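Local coordinates for Lin0012 protein (Listeria innocua, PDB 3K17) that is probably a phosphomevalonate kinase of the GHMP family, using ATP in the mevalonate route to isopentenyl diphosphate, at residues P54-P59 against G72-F77; W62-E67 against L96-M101. All coordinates share one frame; numbering follows the deposited sequence.

Interaction 1: P54-P59 against G72-F77; sequences PHYENP and GEHWTF
Tyr56 and Trp75 lie nearly flat on each other, and beside them His55 and His74 form a second stack. The first is an offset stack: the centroids of the Tyr56 ring and the five-membered ring of Trp75 are 4.0 Å apart, with planes 9° apart, and the CD2–CE2 side of the tyrosine meets the indole's NE1–CE2 region. The opposite face of Tyr56 has ND1 of His55 over its centre; that imidazole comes edge first, with Tyr56 CD1 at its edge and in its plane. The histidines stack face to face, centroids of the His55 and His74 rings 3.6 Å apart and planes inclined by 11°. Edges are used as well: Asn58 O lies close to the indole plane, 3.5 Å from Trp75 CZ2, and Tyr56 OH lies in the plane of the His74 ring.

The two neighbours leave the loop differently: His55 CG is anti to its backbone N (chi1 -169°), whereas Tyr56 CG is anti to its carbonyl carbon. The tyrosine hydroxyl ends beside the turn leading into helix 76-91, where His74 N donates a hydrogen bond to Tyr56 OH at 3.2 Å. The same oxygen is 3.1 Å from Gly72 CA. Pro59 CA also approaches Trp75 CH2, at 4.2 Å, while Leu51, Ile53, Val60 and Pro70 also pack on Trp75.

Chemically, the contact joins a loop to the approach of a helix through ring overlap and one polar link. Tyr56 OH serves as an acceptor there, and two imidazoles stacked so closely would be expected to disfavour both carrying a positive charge together.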
loop_
_atom_site.group_PDB
_atom_site.type_symbol
_atom_site.label_atom_id
_atom_site.label_comp_id
_atom_site.label_asym_id
_atom_site.label_seq_id
_atom_site.Cartn_x
_atom_site.Cartn_y
_atom_site.Cartn_z
ATOM N N PRO A 54 -19.984 -11.924 21.151
ATOM C CA PRO A 54 -20.876 -10.781 21.359
ATOM C C PRO A 54 -20.699 -9.599 20.426
ATOM O O PRO A 54 -21.678 -9.011 19.978
ATOM C CB PRO A 54 -20.620 -10.397 22.818
ATOM C CG PRO A 54 -20.202 -11.708 23.447
ATOM C CD PRO A 54 -19.279 -12.269 22.399
ATOM N N HIS A 55 -19.462 -9.242 20.123
ATOM C CA HIS A 55 -19.247 -8.082 19.274
ATOM C C HIS A 55 -19.825 -8.180 17.858
ATOM O O HIS A 55 -20.277 -7.178 17.304
ATOM C CB HIS A 55 -17.758 -7.748 19.193
ATOM C CG HIS A 55 -17.478 -6.423 18.555
ATOM N ND1 HIS A 55 -17.534 -6.224 17.191
ATOM C CD2 HIS A 55 -17.196 -5.215 19.099
ATOM C CE1 HIS A 55 -17.297 -4.952 16.924
ATOM N NE2 HIS A 55 -17.090 -4.318 18.064
ATOM N N TYR A 56 -19.831 -9.374 17.275
ATOM C CA TYR A 56 -20.337 -9.520 15.910
ATOM C C TYR A 56 -21.687 -10.215 15.810
ATOM O O TYR A 56 -21.998 -11.106 16.593
ATOM C CB TYR A 56 -19.311 -10.269 15.065
ATOM C CG TYR A 56 -18.010 -9.523 14.902
ATOM C CD1 TYR A 56 -17.917 -8.422 14.052
ATOM C CD2 TYR A 56 -16.870 -9.912 15.607
ATOM C CE1 TYR A 56 -16.725 -7.727 13.905
ATOM C CE2 TYR A 56 -15.674 -9.231 15.468
ATOM C CZ TYR A 56 -15.605 -8.139 14.615
ATOM O OH TYR A 56 -14.413 -7.474 14.462
ATOM N N GLU A 57 -22.490 -9.800 14.838
ATOM C CA GLU A 57 -23.804 -10.400 14.638
ATOM C C GLU A 57 -23.679 -11.749 13.937
ATOM O O GLU A 57 -24.492 -12.649 14.137
ATOM C CB GLU A 57 -24.684 -9.489 13.786
ATOM C CG GLU A 57 -26.101 -10.004 13.632
ATOM C CD GLU A 57 -26.769 -9.507 12.362
ATOM O OE1 GLU A 57 -26.665 -8.294 12.072
ATOM O OE2 GLU A 57 -27.403 -10.330 11.657
ATOM N N ASN A 58 -22.667 -11.882 13.095
ATOM C CA ASN A 58 -22.474 -13.120 12.368
ATOM C C ASN A 58 -21.199 -13.850 12.769
ATOM O O ASN A 58 -20.222 -13.238 13.181
ATOM C CB ASN A 58 -22.472 -12.843 10.863
ATOM C CG ASN A 58 -23.802 -12.299 10.381
ATOM O OD1 ASN A 58 -23.898 -11.153 9.960
ATOM N ND2 ASN A 58 -24.838 -13.119 10.463
ATOM N N PRO A 59 -21.202 -15.182 12.640
ATOM C CA PRO A 59 -20.048 -16.015 12.987
ATOM C C PRO A 59 -19.007 -16.022 11.881
ATOM O O PRO A 59 -19.243 -15.498 10.797
ATOM C CB PRO A 59 -20.672 -17.391 13.150
ATOM C CG PRO A 59 -21.667 -17.395 12.012
ATOM C CD PRO A 59 -22.317 -16.013 12.146
ATOM N N GLY A 72 -11.891 -9.118 11.182
ATOM C CA GLY A 72 -12.294 -8.270 12.291
ATOM C C GLY A 72 -11.327 -8.205 13.468
ATOM O O GLY A 72 -10.836 -9.225 13.954
ATOM N N GLU A 73 -11.066 -6.991 13.935
ATOM C CA GLU A 73 -10.160 -6.761 15.054
ATOM C C GLU A 73 -10.630 -7.384 16.369
ATOM O O GLU A 73 -9.817 -7.789 17.199
ATOM C CB GLU A 73 -9.975 -5.255 15.259
ATOM C CG GLU A 73 -9.334 -4.867 16.583
ATOM C CD GLU A 73 -9.453 -3.377 16.866
ATOM O OE1 GLU A 73 -8.992 -2.577 16.027
ATOM O OE2 GLU A 73 -10.006 -3.007 17.925
ATOM N N HIS A 74 -11.940 -7.466 16.563
ATOM C CA HIS A 74 -12.462 -8.012 17.803
ATOM C C HIS A 74 -12.460 -9.527 17.920
ATOM O O HIS A 74 -12.862 -10.069 18.951
ATOM C CB HIS A 74 -13.860 -7.460 18.054
ATOM C CG HIS A 74 -13.881 -5.972 18.196
ATOM N ND1 HIS A 74 -13.780 -5.121 17.116
ATOM C CD2 HIS A 74 -13.901 -5.183 19.296
ATOM C CE1 HIS A 74 -13.734 -3.872 17.545
ATOM N NE2 HIS A 74 -13.806 -3.883 18.863
ATOM N N TRP A 75 -11.993 -10.202 16.874
ATOM C CA TRP A 75 -11.916 -11.665 16.864
ATOM C C TRP A 75 -10.568 -12.134 17.428
ATOM O O TRP A 75 -10.415 -13.284 17.824
ATOM C CB TRP A 75 -12.005 -12.210 15.429
ATOM C CG TRP A 75 -13.341 -12.078 14.758
ATOM C CD1 TRP A 75 -13.660 -11.250 13.715
ATOM C CD2 TRP A 75 -14.531 -12.812 15.067
ATOM N NE1 TRP A 75 -14.978 -11.427 13.356
ATOM C CE2 TRP A 75 -15.535 -12.379 14.170
ATOM C CE3 TRP A 75 -14.848 -13.795 16.014
ATOM C CZ2 TRP A 75 -16.837 -12.896 14.194
ATOM C CZ3 TRP A 75 -16.141 -14.314 16.037
ATOM C CH2 TRP A 75 -17.119 -13.862 15.132
ATOM N N THR A 76 -9.594 -11.235 17.441
ATOM C CA THR A 76 -8.243 -11.576 17.850
ATOM C C THR A 76 -8.042 -12.435 19.090
ATOM O O THR A 76 -7.405 -13.479 18.998
ATOM C CB THR A 76 -7.368 -10.307 17.951
ATOM O OG1 THR A 76 -7.545 -9.524 16.766
ATOM C CG2 THR A 76 -5.901 -10.684 18.031
ATOM N N PHE A 77 -8.575 -12.035 20.242
ATOM C CA PHE A 77 -8.348 -12.848 21.434
ATOM C C PHE A 77 -8.851 -14.279 21.301
ATOM O O PHE A 77 -8.116 -15.209 21.601
ATOM C CB PHE A 77 -8.961 -12.198 22.683
ATOM C CG PHE A 77 -8.115 -11.097 23.264
ATOM C CD1 PHE A 77 -6.916 -11.394 23.915
ATOM C CD2 PHE A 77 -8.507 -9.767 23.152
ATOM C CE1 PHE A 77 -6.110 -10.376 24.450
ATOM C CE2 PHE A 77 -7.709 -8.739 23.684
ATOM C CZ PHE A 77 -6.506 -9.052 24.334
#

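Interaction 2: W62-E67 against L96-M101; sequences WPIGGE and LTPVKM
Ile64 and Leu96 meet where a type II beta turn, Pro63 to Gly66, packs against the residues leading into strand 99-105 of the sheet in the GHMP kinase N-terminal domain. The turn is identified by the bond from Gly66 N to Pro63 O, 2.8 Å, and by the positive phi of Gly65 (71°), the third residue of the turn. The touching parts run 143° apart, closer to opposed than to crossed.

Ile64 has the greatest area buried here, and its branches divide the work. CG2, anti to the backbone N, touches the main chain, with Ile64 CG2 at 3.3 Å from Leu96 O. The other branch extends over the proline ring, Ile64 CD1 lying 3.6 Å from Pro98 CD, and the two side chains meet at a slant. Leu96 is next: its CB and CD1 both rest against the glycine backbone, Leu96 CD1 reaching Gly65 CA at 3.6 Å, while Thr86 and Leu89 of helix 76-91 and Phe135 of helix 119-135 also pack on the leucine.

These contacts are apolar or side chain against backbone, whereas a polar tie between the two segments runs through Asn49, whose ND2 bonds Trp62 O and whose OD1 accepts from Val99 N. Lys90 NZ of helix 76-91 bonds Gly65 O and so joins the turn to that helix.

Trp62 brings its indole in from the crowded position between backbone N and carbonyl carbon (chi1 65°). The bend at chi3 of selenomethionine Met101 turns the methyl toward it, and Met101 CE sits near the plane of the indole, at its edge, 3.9 Å from Trp62 CH2.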
loop_
_atom_site.group_PDB
_atom_site.type_symbol
_atom_site.label_atom_id
_atom_site.label_comp_id
_atom_site.label_asym_id
_atom_site.label_seq_id
_atom_site.Cartn_x
_atom_site.Cartn_y
_atom_site.Cartn_z
ATOM N N TRP A 62 -13.730 -21.553 9.686
ATOM C CA TRP A 62 -12.355 -21.833 9.315
ATOM C C TRP A 62 -12.238 -23.336 9.084
ATOM O O TRP A 62 -13.002 -24.116 9.648
ATOM C CB TRP A 62 -11.401 -21.349 10.418
ATOM C CG TRP A 62 -11.519 -22.071 11.743
ATOM C CD1 TRP A 62 -10.661 -23.012 12.240
ATOM C CD2 TRP A 62 -12.519 -21.866 12.757
ATOM N NE1 TRP A 62 -11.061 -23.401 13.501
ATOM C CE2 TRP A 62 -12.198 -22.716 13.840
ATOM C CE3 TRP A 62 -13.654 -21.047 12.855
ATOM C CZ2 TRP A 62 -12.969 -22.771 15.009
ATOM C CZ3 TRP A 62 -14.421 -21.098 14.021
ATOM C CH2 TRP A 62 -14.071 -21.958 15.083
ATOM N N PRO A 63 -11.275 -23.761 8.255
ATOM C CA PRO A 63 -11.090 -25.188 7.962
ATOM C C PRO A 63 -10.872 -26.073 9.183
ATOM O O PRO A 63 -10.283 -25.654 10.181
ATOM C CB PRO A 63 -9.899 -25.194 7.008
ATOM C CG PRO A 63 -9.109 -23.994 7.450
ATOM C CD PRO A 63 -10.173 -22.957 7.696
ATOM N N ILE A 64 -11.372 -27.301 9.091
ATOM C CA ILE A 64 -11.238 -28.279 10.160
ATOM C C ILE A 64 -9.758 -28.542 10.384
ATOM O O ILE A 64 -9.033 -28.857 9.447
ATOM C CB ILE A 64 -11.950 -29.591 9.784
ATOM C CG1 ILE A 64 -13.438 -29.307 9.557
ATOM C CG2 ILE A 64 -11.750 -30.637 10.876
ATOM C CD1 ILE A 64 -14.222 -30.491 9.024
ATOM N N GLY A 65 -9.313 -28.388 11.629
ATOM C CA GLY A 65 -7.913 -28.600 11.951
ATOM C C GLY A 65 -7.029 -27.497 11.396
ATOM O O GLY A 65 -5.804 -27.542 11.521
ATOM N N GLY A 66 -7.651 -26.498 10.782
ATOM C CA GLY A 66 -6.888 -25.411 10.202
ATOM C C GLY A 66 -6.813 -24.155 11.051
ATOM O O GLY A 66 -7.216 -24.149 12.210
ATOM N N GLU A 67 -6.310 -23.082 10.452
ATOM C CA GLU A 67 -6.152 -21.815 11.142
ATOM C C GLU A 67 -7.364 -20.902 11.022
ATOM O O GLU A 67 -8.038 -20.864 9.986
ATOM C CB GLU A 67 -4.916 -21.094 10.596
ATOM C CG GLU A 67 -4.699 -19.698 11.153
ATOM C CD GLU A 67 -3.473 -19.036 10.564
ATOM O OE1 GLU A 67 -3.202 -19.270 9.372
ATOM O OE2 GLU A 67 -2.789 -18.275 11.283
ATOM N N LEU A 96 -8.977 -32.796 15.207
ATOM C CA LEU A 96 -10.012 -31.798 15.383
ATOM C C LEU A 96 -11.217 -32.141 14.517
ATOM O O LEU A 96 -11.073 -32.601 13.379
ATOM C CB LEU A 96 -9.477 -30.417 15.017
ATOM C CG LEU A 96 -8.571 -29.862 16.115
ATOM C CD1 LEU A 96 -7.529 -28.947 15.518
ATOM C CD2 LEU A 96 -9.423 -29.142 17.145
ATOM N N THR A 97 -12.402 -31.944 15.076
ATOM C CA THR A 97 -13.631 -32.192 14.350
ATOM C C THR A 97 -14.394 -30.877 14.379
ATOM O O THR A 97 -14.218 -30.076 15.295
ATOM C CB THR A 97 -14.455 -33.316 15.004
ATOM O OG1 THR A 97 -14.696 -32.999 16.379
ATOM C CG2 THR A 97 -13.692 -34.644 14.915
ATOM N N PRO A 98 -15.239 -30.627 13.368
ATOM C CA PRO A 98 -16.010 -29.382 13.311
ATOM C C PRO A 98 -16.912 -29.112 14.506
ATOM O O PRO A 98 -17.670 -29.978 14.930
ATOM C CB PRO A 98 -16.786 -29.510 11.996
ATOM C CG PRO A 98 -16.897 -31.007 11.799
ATOM C CD PRO A 98 -15.526 -31.480 12.200
ATOM N N VAL A 99 -16.815 -27.903 15.057
ATOM C CA VAL A 99 -17.646 -27.517 16.193
ATOM C C VAL A 99 -18.171 -26.090 16.079
ATOM O O VAL A 99 -17.545 -25.225 15.458
ATOM C CB VAL A 99 -16.883 -27.618 17.540
ATOM C CG1 VAL A 99 -16.412 -29.046 17.772
ATOM C CG2 VAL A 99 -15.715 -26.648 17.554
ATOM N N LYS A 100 -19.330 -25.858 16.687
ATOM C CA LYS A 100 -19.944 -24.541 16.713
ATOM C C LYS A 100 -19.796 -24.034 18.138
ATOM O O LYS A 100 -20.130 -24.741 19.087
ATOM C CB LYS A 100 -21.424 -24.628 16.346
ATOM C CG LYS A 100 -22.224 -23.364 16.646
ATOM C CD LYS A 100 -23.686 -23.532 16.234
ATOM C CE LYS A 100 -24.522 -22.340 16.677
ATOM N NZ LYS A 100 -25.944 -22.431 16.248
HETATM N N MSE A 101 -19.271 -22.823 18.287
HETATM C CA MSE A 101 -19.073 -22.229 19.605
HETATM C C MSE A 101 -19.720 -20.855 19.663
HETATM O O MSE A 101 -19.481 -20.007 18.795
HETATM C CB MSE A 101 -17.579 -22.103 19.920
HETATM C CG MSE A 101 -16.858 -23.439 20.131
HETATM SE SE MSE A 101 -14.979 -23.190 20.569
HETATM C CE MSE A 101 -14.277 -23.074 18.767
#

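How the interactions relate
Leaving strand 50-52, the chain enters 54-59 and runs through 62-67 before returning as 72-77, where interaction 1 closes a loop whose 12 intervening residues have neither helix nor strand. Helix 76-91 follows, and interaction 2 closes the longer loop from 62-67 to 96-101 at the start of strand 99-105. The segments alternate, so the two loops cross: 62-67 lies within the first, and 72-77 within the second. Their centres are about 17 Å apart, and apart from adjoining in sequence they do not touch. Together they tie the connection after strand 50-52 to the beginning of helix 76-91 and to strand 99-105.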